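Local coordinates for protein dipicolinate synthase subunit A (Bacillus halodurans, PDB 3D4O) that probably serves as the Rossmann-type, nicotinamide-nucleotide-dependent subunit of dipicolinate synthase, which makes the dipicolinic acid of bacterial spores, at residues V8-G13 and L18-K23; V121-R126 and A282-K287; F151-A156 and R172-L177. All coordinates share one frame; numbering follows the deposited sequence. Where two conformers were deposited one is given.

Contact 1: residues V8-G13 and L18-K23; sequences VVIIGG and LEIIRK
I10, on strand 7-11, meets I20 and I21 of helix 15-26, and this purely apolar contact packs the first strand of the N-terminal Rossmann-like domain against the helix that follows it. The two segments bury 102 Å² between them, and I10 contributes more than half. Along residues 18-23, E19 turns its charge to helix 274-289, where its OE1 forms a salt bridge with NE of R279. I20 comes next, with its CA-CB bond aimed at the strand. Its branch methyl CG2 approaches CD1 of I10 at 4.4 Å, a loose methyl-to-methyl touch. I21 supplies the closer partner: its CG1 lies 3.9 Å from CD1 of I10, so the end of the strand side chain reaches the middle of the helix side chain and the two cross at a slant. The reach of I10 follows from its extended second torsion (chi2 -169°), which carries CD1 out from the strand across a backbone spacing of 7.9 Å between the CA atoms of I10 and I21. K23 ends the segment against helix 274-289, packing on V286. Strand 7-11 has strands 30-34 and 61-63 on its two sides, and these extend the same apolar layer: I10 also touches I31, L33 and L63, while I21 packs on L33. The contact thus belongs to the beta-alpha-beta unit 7-11, 15-26, 30-34. Helix 274-289 also packs on I20, through L281 and L285.

Contact 2: residues V121-R126 and A282-K287; sequences VKLMER and ADVLVK
L123 and R126 meet V284 and L285 where the edge strand 119-122 of the N-terminal Rossmann-like sheet runs out and the C-terminal helix 274-289 packs back against it, a return of the chain end to the first domain that recalls the D-2-hydroxyacid dehydrogenases. The segments, 156 residues apart in sequence, bury 169 Å² between them. The apolar part centres on CD1 of L123, which lies 4.1 Å from CD2 of L285, the two side chains crossing near a right angle. The same methyl is 4.4 Å from CG1 of V284. L281 and L288 of the helix also touch L123, while L285 also touches Y101.

The second kind of interaction sets a methyl against a charged plane. R126 is the N-cap residue of helix 127-148, and its NH2 makes a salt bridge with OD2 of D128. Bends at chi2 and chi3 (-145° and -29°) lead its chain past V284, the two running in opposite directions. In V284, chi1 of 67° turns CG2 anti to the backbone N, and that methyl sits over one guanidinium face of R126, 3.5 Å above the plane, displaced toward the rim and 3.6 Å from both CZ and NH2.

Contact 3: residues F151-A156 and R172-L177; sequences FTIHGA and RKFAAL. With EDO (1,2-ethanediol), chain L.
The type II beta turn from I153 to A156, just ahead of strand 157-161 that opens the second Rossmann-like sheet, packs through I153 and H154 against F174 and L177 at the C-terminal end of helix 165-176. The turn is closed by a 3.0 Å hydrogen bond from A156 N to I153 O, and G155 takes the positive phi (85°) of its third position. Ahead of it, T152 OG1 donates to H154 O at 2.8 Å, in the carbonyl plane and on a lone pair, which ties a side chain to the turn it precedes.

Across the contact I153 does the apolar work. With chi1 at -59° its CG2 stands anti to the backbone N and meets the F174 ring at the edge, close to the ring plane: CG2 is 3.5 Å from CD1 and 3.8 Å from CE1, and the two side chains cross aslant. H154 meets backbone instead, its CA lying 3.9 Å from L177 O in plain van der Waals contact. Backbone hydrogen bonds of G155 with G178 and of A156 with K180 continue the join beyond the helix end.

The second subunit covers this region too. E139 of that subunit accepts from the backbone N atoms of I153 and H154 through OE1 and OE2, and A176 packs on A176 of the neighbour, so the turn and helix end belong to the dimer interface. On the helix, a 1,2-ethanediol, probably from the crystallisation liquor, donates a weak 2.9 Å hydrogen bond from its O2 to R172 O.

In the fold
Contacts 1 and 2 are neighbours, with centres 13 Å apart, and both reach the N-terminal sheet. Helix 274-289 joins them: CD1 of L285 lies 3.7 Å from CG2 of I20, and CG2 of V286 lies 3.8 Å from CG of K23. The C-terminal helix therefore covers helix 15-26 and the end of strand 119-122 together. Contact 3 stands apart in the second Rossmann-like domain, its centre 36 Å from that of contact 1 and 32 Å from that of contact 2, at the subunit interface. In sequence it falls between the two halves of contact 2, whose long closure brings the chain back to the first domain after it has run through the second.

Contact 1: residues V8-G13 and L18-K23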
loop_
_atom_site.group_PDB
_atom_site.type_symbol
_atom_site.label_atom_id
_atom_site.label_comp_id
_atom_site.label_asym_id
_atom_site.label_seq_id
_atom_site.Cartn_x
_atom_site.Cartn_y
_atom_site.Cartn_z
ATOM N N VAL C 8 21.198 -24.179 -19.337
ATOM C CA VAL C 8 21.293 -22.988 -18.501
ATOM C C VAL C 8 21.244 -23.325 -17.008
ATOM O O VAL C 8 20.581 -24.257 -16.563
ATOM C CB VAL C 8 20.198 -21.895 -18.841
ATOM C CG1 VAL C 8 19.950 -21.812 -20.348
ATOM C CG2 VAL C 8 18.891 -22.164 -18.134
ATOM N N VAL C 9 22.018 -22.558 -16.254
ATOM C CA VAL C 9 22.005 -22.663 -14.810
ATOM C C VAL C 9 21.322 -21.406 -14.302
ATOM O O VAL C 9 21.656 -20.283 -14.686
ATOM C CB VAL C 9 23.407 -22.856 -14.177
ATOM C CG1 VAL C 9 24.321 -21.692 -14.464
ATOM C CG2 VAL C 9 23.285 -23.059 -12.664
ATOM N N ILE C 10 20.312 -21.662 -13.488
ATOM C CA ILE C 10 19.512 -20.661 -12.831
ATOM C C ILE C 10 19.864 -20.737 -11.369
ATOM O O ILE C 10 19.620 -21.730 -10.703
ATOM C CB ILE C 10 17.998 -20.913 -13.040
ATOM C CG1 ILE C 10 17.634 -20.873 -14.533
ATOM C CG2 ILE C 10 17.154 -19.880 -12.305
ATOM C CD1 ILE C 10 16.111 -20.840 -14.820
ATOM N N ILE C 11 20.428 -19.643 -10.885
ATOM C CA ILE C 11 20.959 -19.550 -9.527
ATOM C C ILE C 11 20.240 -18.475 -8.764
ATOM O O ILE C 11 20.342 -17.293 -9.081
ATOM C CB ILE C 11 22.460 -19.226 -9.564
ATOM C CG1 ILE C 11 23.181 -20.224 -10.486
ATOM C CG2 ILE C 11 23.080 -19.293 -8.159
ATOM C CD1 ILE C 11 24.676 -19.986 -10.602
ATOM N N GLY C 12 19.502 -18.915 -7.765
ATOM C CA GLY C 12 18.709 -18.034 -6.917
ATOM C C GLY C 12 17.650 -17.184 -7.583
ATOM O O GLY C 12 17.319 -17.298 -8.772
ATOM N N GLY C 13 17.134 -16.310 -6.744
ATOM C CA GLY C 13 16.144 -15.314 -7.135
ATOM C C GLY C 13 14.957 -15.255 -6.223
ATOM O O GLY C 13 15.007 -15.613 -5.043
ATOM N N LEU C 18 10.319 -17.980 -10.943
ATOM C CA LEU C 18 9.416 -19.109 -11.158
ATOM C C LEU C 18 8.822 -19.029 -12.575
ATOM O O LEU C 18 8.577 -20.055 -13.208
ATOM C CB LEU C 18 8.284 -19.172 -10.112
ATOM C CG LEU C 18 8.697 -19.417 -8.654
ATOM C CD1 LEU C 18 7.485 -19.325 -7.736
ATOM C CD2 LEU C 18 9.387 -20.744 -8.504
ATOM N N GLU C 19 8.635 -17.802 -13.063
ATOM C CA GLU C 19 8.051 -17.586 -14.406
ATOM C C GLU C 19 9.086 -17.916 -15.466
ATOM O O GLU C 19 8.795 -18.439 -16.537
ATOM C CB GLU C 19 7.600 -16.130 -14.594
ATOM C CG GLU C 19 6.499 -15.694 -13.687
ATOM C CD GLU C 19 5.294 -16.587 -13.751
ATOM O OE1 GLU C 19 4.936 -17.080 -14.858
ATOM O OE2 GLU C 19 4.691 -16.767 -12.676
ATOM N N ILE C 20 10.314 -17.599 -15.127
ATOM C CA ILE C 20 11.456 -17.848 -16.017
ATOM C C ILE C 20 11.693 -19.349 -16.087
ATOM O O ILE C 20 11.838 -19.910 -17.164
ATOM C CB ILE C 20 12.758 -17.122 -15.537
ATOM C CG1 ILE C 20 12.529 -15.601 -15.454
ATOM C CG2 ILE C 20 13.940 -17.437 -16.491
ATOM C CD1 ILE C 20 13.688 -14.828 -14.841
ATOM N N ILE C 21 11.670 -20.002 -14.931
ATOM C CA ILE C 21 11.930 -21.456 -14.879
ATOM C C ILE C 21 10.887 -22.189 -15.733
ATOM O O ILE C 21 11.205 -23.100 -16.508
ATOM C CB ILE C 21 11.884 -22.029 -13.445
ATOM C CG1 ILE C 21 13.023 -21.470 -12.587
ATOM C CG2 ILE C 21 12.035 -23.561 -13.466
ATOM C CD1 ILE C 21 12.854 -21.775 -11.094
ATOM N N ARG C 22 9.656 -21.727 -15.615
ATOM C CA ARG C 22 8.531 -22.367 -16.306
ATOM C C ARG C 22 8.619 -22.255 -17.818
ATOM O O ARG C 22 8.445 -23.231 -18.540
ATOM C CB ARG C 22 7.184 -21.795 -15.836
ATOM N N LYS C 23 8.904 -21.053 -18.287
ATOM C CA LYS C 23 8.936 -20.803 -19.713
ATOM C C LYS C 23 10.088 -21.534 -20.362
ATOM O O LYS C 23 9.919 -22.178 -21.394
ATOM C CB LYS C 23 8.990 -19.305 -20.033
ATOM C CG LYS C 23 8.705 -19.073 -21.522
ATOM C CD LYS C 23 8.235 -17.666 -21.845
ATOM C CE LYS C 23 7.670 -17.631 -23.284
ATOM N NZ LYS C 23 7.338 -16.263 -23.815
#

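Contact 2: residues V121-R126 and A282-K287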
loop_
_atom_site.group_PDB
_atom_site.type_symbol
_atom_site.label_atom_id
_atom_site.label_comp_id
_atom_site.label_asym_id
_atom_site.label_seq_id
_atom_site.Cartn_x
_atom_site.Cartn_y
_atom_site.Cartn_z
ATOM N N VAL C 121 25.236 -9.658 -19.472
ATOM C CA VAL C 121 24.056 -8.923 -19.866
ATOM C C VAL C 121 23.270 -8.491 -18.637
ATOM O O VAL C 121 22.778 -9.286 -17.858
ATOM C CB VAL C 121 23.172 -9.750 -20.804
ATOM C CG1 VAL C 121 21.891 -8.992 -21.112
ATOM C CG2 VAL C 121 23.925 -10.067 -22.072
ATOM N N LYS C 122 23.177 -7.187 -18.491
ATOM C CA LYS C 122 22.450 -6.560 -17.417
ATOM C C LYS C 122 21.118 -6.125 -17.995
ATOM O O LYS C 122 21.022 -5.081 -18.658
ATOM C CB LYS C 122 23.226 -5.352 -16.883
ATOM C CG LYS C 122 24.505 -5.710 -16.131
ATOM C CD LYS C 122 25.318 -4.473 -15.797
ATOM C CE LYS C 122 26.251 -4.052 -16.938
ATOM N NZ LYS C 122 27.402 -4.992 -17.126
ATOM N N LEU C 123 20.099 -6.933 -17.730
ATOM C CA LEU C 123 18.778 -6.717 -18.313
ATOM C C LEU C 123 18.182 -5.374 -17.976
ATOM O O LEU C 123 17.374 -4.834 -18.756
ATOM C CB LEU C 123 17.787 -7.843 -17.941
ATOM C CG LEU C 123 18.177 -9.231 -18.504
ATOM C CD1 LEU C 123 17.169 -10.302 -18.058
ATOM C CD2 LEU C 123 18.343 -9.227 -20.054
HETATM N N MSE C 124 18.599 -4.797 -16.860
HETATM C CA MSE C 124 18.012 -3.513 -16.423
HETATM C C MSE C 124 18.564 -2.325 -17.200
HETATM O O MSE C 124 18.078 -1.214 -17.064
HETATM C CB MSE C 124 18.121 -3.303 -14.910
HETATM C CG MSE C 124 17.244 -4.288 -14.131
HETATM SE SE MSE C 124 15.331 -3.923 -14.441
HETATM C CE MSE C 124 15.367 -2.325 -13.371
ATOM N N GLU C 125 19.546 -2.577 -18.045
ATOM C CA GLU C 125 20.095 -1.513 -18.901
ATOM C C GLU C 125 19.289 -1.380 -20.177
ATOM O O GLU C 125 19.560 -0.514 -21.001
ATOM C CB GLU C 125 21.557 -1.753 -19.252
ATOM C CG GLU C 125 22.426 -1.461 -18.081
ATOM C CD GLU C 125 23.890 -1.682 -18.345
ATOM O OE1 GLU C 125 24.278 -2.149 -19.434
ATOM O OE2 GLU C 125 24.655 -1.401 -17.411
ATOM N N ARG C 126 18.335 -2.278 -20.368
ATOM C CA ARG C 126 17.486 -2.188 -21.552
ATOM C C ARG C 126 16.362 -1.266 -21.134
ATOM O O ARG C 126 15.572 -1.590 -20.253
ATOM C CB ARG C 126 16.951 -3.535 -22.006
ATOM C CG ARG C 126 18.011 -4.617 -22.189
ATOM C CD ARG C 126 17.665 -5.534 -23.358
ATOM N NE ARG C 126 16.222 -5.609 -23.541
ATOM C CZ ARG C 126 15.614 -6.227 -24.538
ATOM N NH1 ARG C 126 16.332 -6.845 -25.474
ATOM N NH2 ARG C 126 14.274 -6.222 -24.584
ATOM N N ALA C 282 11.155 -13.546 -18.687
ATOM C CA ALA C 282 11.133 -14.863 -19.338
ATOM C C ALA C 282 11.079 -14.680 -20.830
ATOM O O ALA C 282 11.815 -15.301 -21.579
ATOM C CB ALA C 282 9.944 -15.733 -18.849
ATOM N N ASP C 283 10.191 -13.799 -21.238
ATOM C CA ASP C 283 9.995 -13.508 -22.663
ATOM C C ASP C 283 11.280 -13.024 -23.329
ATOM O O ASP C 283 11.610 -13.439 -24.437
ATOM C CB ASP C 283 8.939 -12.430 -22.867
ATOM C CG ASP C 283 7.525 -12.937 -22.659
ATOM O OD1 ASP C 283 7.298 -14.159 -22.751
ATOM O OD2 ASP C 283 6.638 -12.088 -22.430
ATOM N N VAL C 284 11.983 -12.126 -22.660
ATOM C CA VAL C 284 13.194 -11.548 -23.254
ATOM C C VAL C 284 14.309 -12.587 -23.253
ATOM O O VAL C 284 15.101 -12.708 -24.225
ATOM C CB VAL C 284 13.622 -10.202 -22.585
ATOM C CG1 VAL C 284 14.077 -10.392 -21.154
ATOM C CG2 VAL C 284 14.746 -9.580 -23.405
ATOM N N LEU C 285 14.300 -13.407 -22.206
ATOM C CA LEU C 285 15.361 -14.400 -22.012
ATOM C C LEU C 285 15.266 -15.491 -23.083
ATOM O O LEU C 285 16.288 -15.970 -23.622
ATOM C CB LEU C 285 15.357 -14.990 -20.585
ATOM C CG LEU C 285 15.947 -14.086 -19.488
ATOM C CD1 LEU C 285 15.660 -14.578 -18.060
ATOM C CD2 LEU C 285 17.441 -13.998 -19.739
ATOM N N VAL C 286 14.031 -15.878 -23.380
ATOM C CA VAL C 286 13.793 -16.912 -24.390
ATOM C C VAL C 286 14.374 -16.432 -25.714
ATOM O O VAL C 286 15.065 -17.162 -26.421
ATOM C CB VAL C 286 12.286 -17.229 -24.568
ATOM C CG1 VAL C 286 12.047 -17.805 -25.931
ATOM C CG2 VAL C 286 11.790 -18.182 -23.482
ATOM N N LYS C 287 14.139 -15.159 -25.998
ATOM C CA LYS C 287 14.600 -14.542 -27.257
ATOM C C LYS C 287 16.118 -14.435 -27.327
ATOM O O LYS C 287 16.730 -14.781 -28.334
ATOM C CB LYS C 287 13.978 -13.160 -27.441
#

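Contact 3: residues F151-A156 and R172-L177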
loop_
_atom_site.group_PDB
_atom_site.type_symbol
_atom_site.label_atom_id
_atom_site.label_comp_id
_atom_site.label_asym_id
_atom_site.label_seq_id
_atom_site.Cartn_x
_atom_site.Cartn_y
_atom_site.Cartn_z
ATOM N N PHE C 151 -1.209 8.950 7.868
ATOM C CA PHE C 151 -1.973 9.965 7.142
ATOM C C PHE C 151 -2.149 9.512 5.695
ATOM O O PHE C 151 -1.446 8.614 5.210
ATOM C CB PHE C 151 -1.248 11.337 7.180
ATOM C CG PHE C 151 0.186 11.280 6.707
ATOM C CD1 PHE C 151 0.499 11.331 5.360
ATOM C CD2 PHE C 151 1.221 11.159 7.615
ATOM C CE1 PHE C 151 1.833 11.254 4.915
ATOM C CE2 PHE C 151 2.535 11.091 7.179
ATOM C CZ PHE C 151 2.842 11.143 5.824
ATOM N N THR C 152 -3.096 10.132 4.997
ATOM C CA THR C 152 -3.339 9.806 3.578
ATOM C C THR C 152 -2.284 10.409 2.664
ATOM O O THR C 152 -1.799 11.516 2.873
ATOM C CB THR C 152 -4.751 10.283 3.063
ATOM O OG1 THR C 152 -4.868 11.713 3.230
ATOM C CG2 THR C 152 -5.929 9.546 3.805
ATOM N N ILE C 153 -1.945 9.639 1.653
ATOM C CA ILE C 153 -1.077 10.109 0.557
ATOM C C ILE C 153 -1.836 11.184 -0.208
ATOM O O ILE C 153 -1.258 12.143 -0.710
ATOM C CB ILE C 153 -0.707 8.964 -0.414
ATOM C CG1 ILE C 153 0.020 7.852 0.347
ATOM C CG2 ILE C 153 0.168 9.486 -1.528
ATOM C CD1 ILE C 153 1.139 8.369 1.204
ATOM N N HIS C 154 -3.147 11.005 -0.272
ATOM C CA HIS C 154 -4.027 11.986 -0.886
ATOM C C HIS C 154 -3.868 13.285 -0.096
ATOM O O HIS C 154 -4.012 13.308 1.142
ATOM C CB HIS C 154 -5.485 11.480 -0.818
ATOM C CG HIS C 154 -6.468 12.346 -1.557
ATOM N ND1 HIS C 154 -6.657 13.664 -1.240
ATOM C CD2 HIS C 154 -7.360 12.069 -2.542
ATOM C CE1 HIS C 154 -7.607 14.171 -2.006
ATOM N NE2 HIS C 154 -8.048 13.224 -2.810
ATOM N N GLY C 155 -3.477 14.340 -0.790
ATOM C CA GLY C 155 -3.335 15.642 -0.183
ATOM C C GLY C 155 -2.013 15.913 0.505
ATOM O O GLY C 155 -1.733 17.027 0.939
ATOM N N ALA C 156 -1.191 14.885 0.590
ATOM C CA ALA C 156 0.132 14.998 1.233
ATOM C C ALA C 156 1.123 15.596 0.273
ATOM O O ALA C 156 0.908 15.592 -0.920
ATOM C CB ALA C 156 0.649 13.590 1.679
ATOM N N ARG C 172 4.271 10.003 -11.441
ATOM C CA ARG C 172 2.993 10.021 -12.160
ATOM C C ARG C 172 1.877 9.365 -11.323
ATOM O O ARG C 172 0.751 9.845 -11.241
ATOM C CB ARG C 172 3.153 9.332 -13.533
ATOM C CG ARG C 172 1.956 9.459 -14.474
ATOM C CD ARG C 172 2.253 8.941 -15.929
ATOM N NE ARG C 172 2.783 9.914 -16.914
ATOM C CZ ARG C 172 4.004 9.862 -17.467
ATOM N NH1 ARG C 172 4.832 8.894 -17.107
ATOM N NH2 ARG C 172 4.387 10.760 -18.411
ATOM N N LYS C 173 2.220 8.263 -10.705
ATOM C CA LYS C 173 1.283 7.511 -9.878
ATOM C C LYS C 173 0.974 8.198 -8.532
ATOM O O LYS C 173 -0.119 8.121 -8.047
ATOM C CB LYS C 173 1.736 6.063 -9.687
ATOM C CG LYS C 173 1.423 5.272 -10.944
ATOM C CD LYS C 173 1.808 3.802 -10.884
ATOM C CE LYS C 173 1.074 2.981 -12.005
ATOM N NZ LYS C 173 1.254 3.335 -13.423
ATOM N N PHE C 174 1.933 8.864 -7.920
ATOM C CA PHE C 174 1.604 9.541 -6.675
ATOM C C PHE C 174 0.641 10.683 -6.990
ATOM O O PHE C 174 -0.329 10.927 -6.253
ATOM C CB PHE C 174 2.834 9.988 -5.887
ATOM C CG PHE C 174 3.346 8.932 -4.975
ATOM C CD1 PHE C 174 2.850 8.826 -3.681
ATOM C CD2 PHE C 174 4.271 8.008 -5.408
ATOM C CE1 PHE C 174 3.278 7.830 -2.842
ATOM C CE2 PHE C 174 4.717 7.026 -4.572
ATOM C CZ PHE C 174 4.229 6.931 -3.275
ATOM N N ALA C 175 0.869 11.324 -8.127
ATOM C CA ALA C 175 0.058 12.459 -8.535
ATOM C C ALA C 175 -1.346 12.000 -8.873
ATOM O O ALA C 175 -2.323 12.603 -8.465
ATOM C CB ALA C 175 0.663 13.188 -9.691
ATOM N N ALA C 176 -1.446 10.891 -9.590
ATOM C CA ALA C 176 -2.767 10.406 -10.032
ATOM C C ALA C 176 -3.567 9.948 -8.823
ATOM O O ALA C 176 -4.803 9.892 -8.860
ATOM C CB ALA C 176 -2.666 9.315 -11.103
ATOM N N LEU C 177 -2.850 9.689 -7.745
ATOM C CA LEU C 177 -3.477 9.301 -6.475
ATOM C C LEU C 177 -3.834 10.487 -5.535
ATOM O O LEU C 177 -4.270 10.297 -4.395
ATOM C CB LEU C 177 -2.605 8.322 -5.701
ATOM C CG LEU C 177 -2.573 6.871 -6.202
ATOM C CD1 LEU C 177 -2.052 6.044 -5.014
ATOM C CD2 LEU C 177 -3.957 6.353 -6.646
HETATM C C1 EDO L . 0.959 13.601 -13.632
HETATM O O1 EDO L . 1.052 13.926 -15.023
HETATM C C2 EDO L . -0.483 13.224 -13.284
HETATM O O2 EDO L . -0.491 11.864 -12.870
#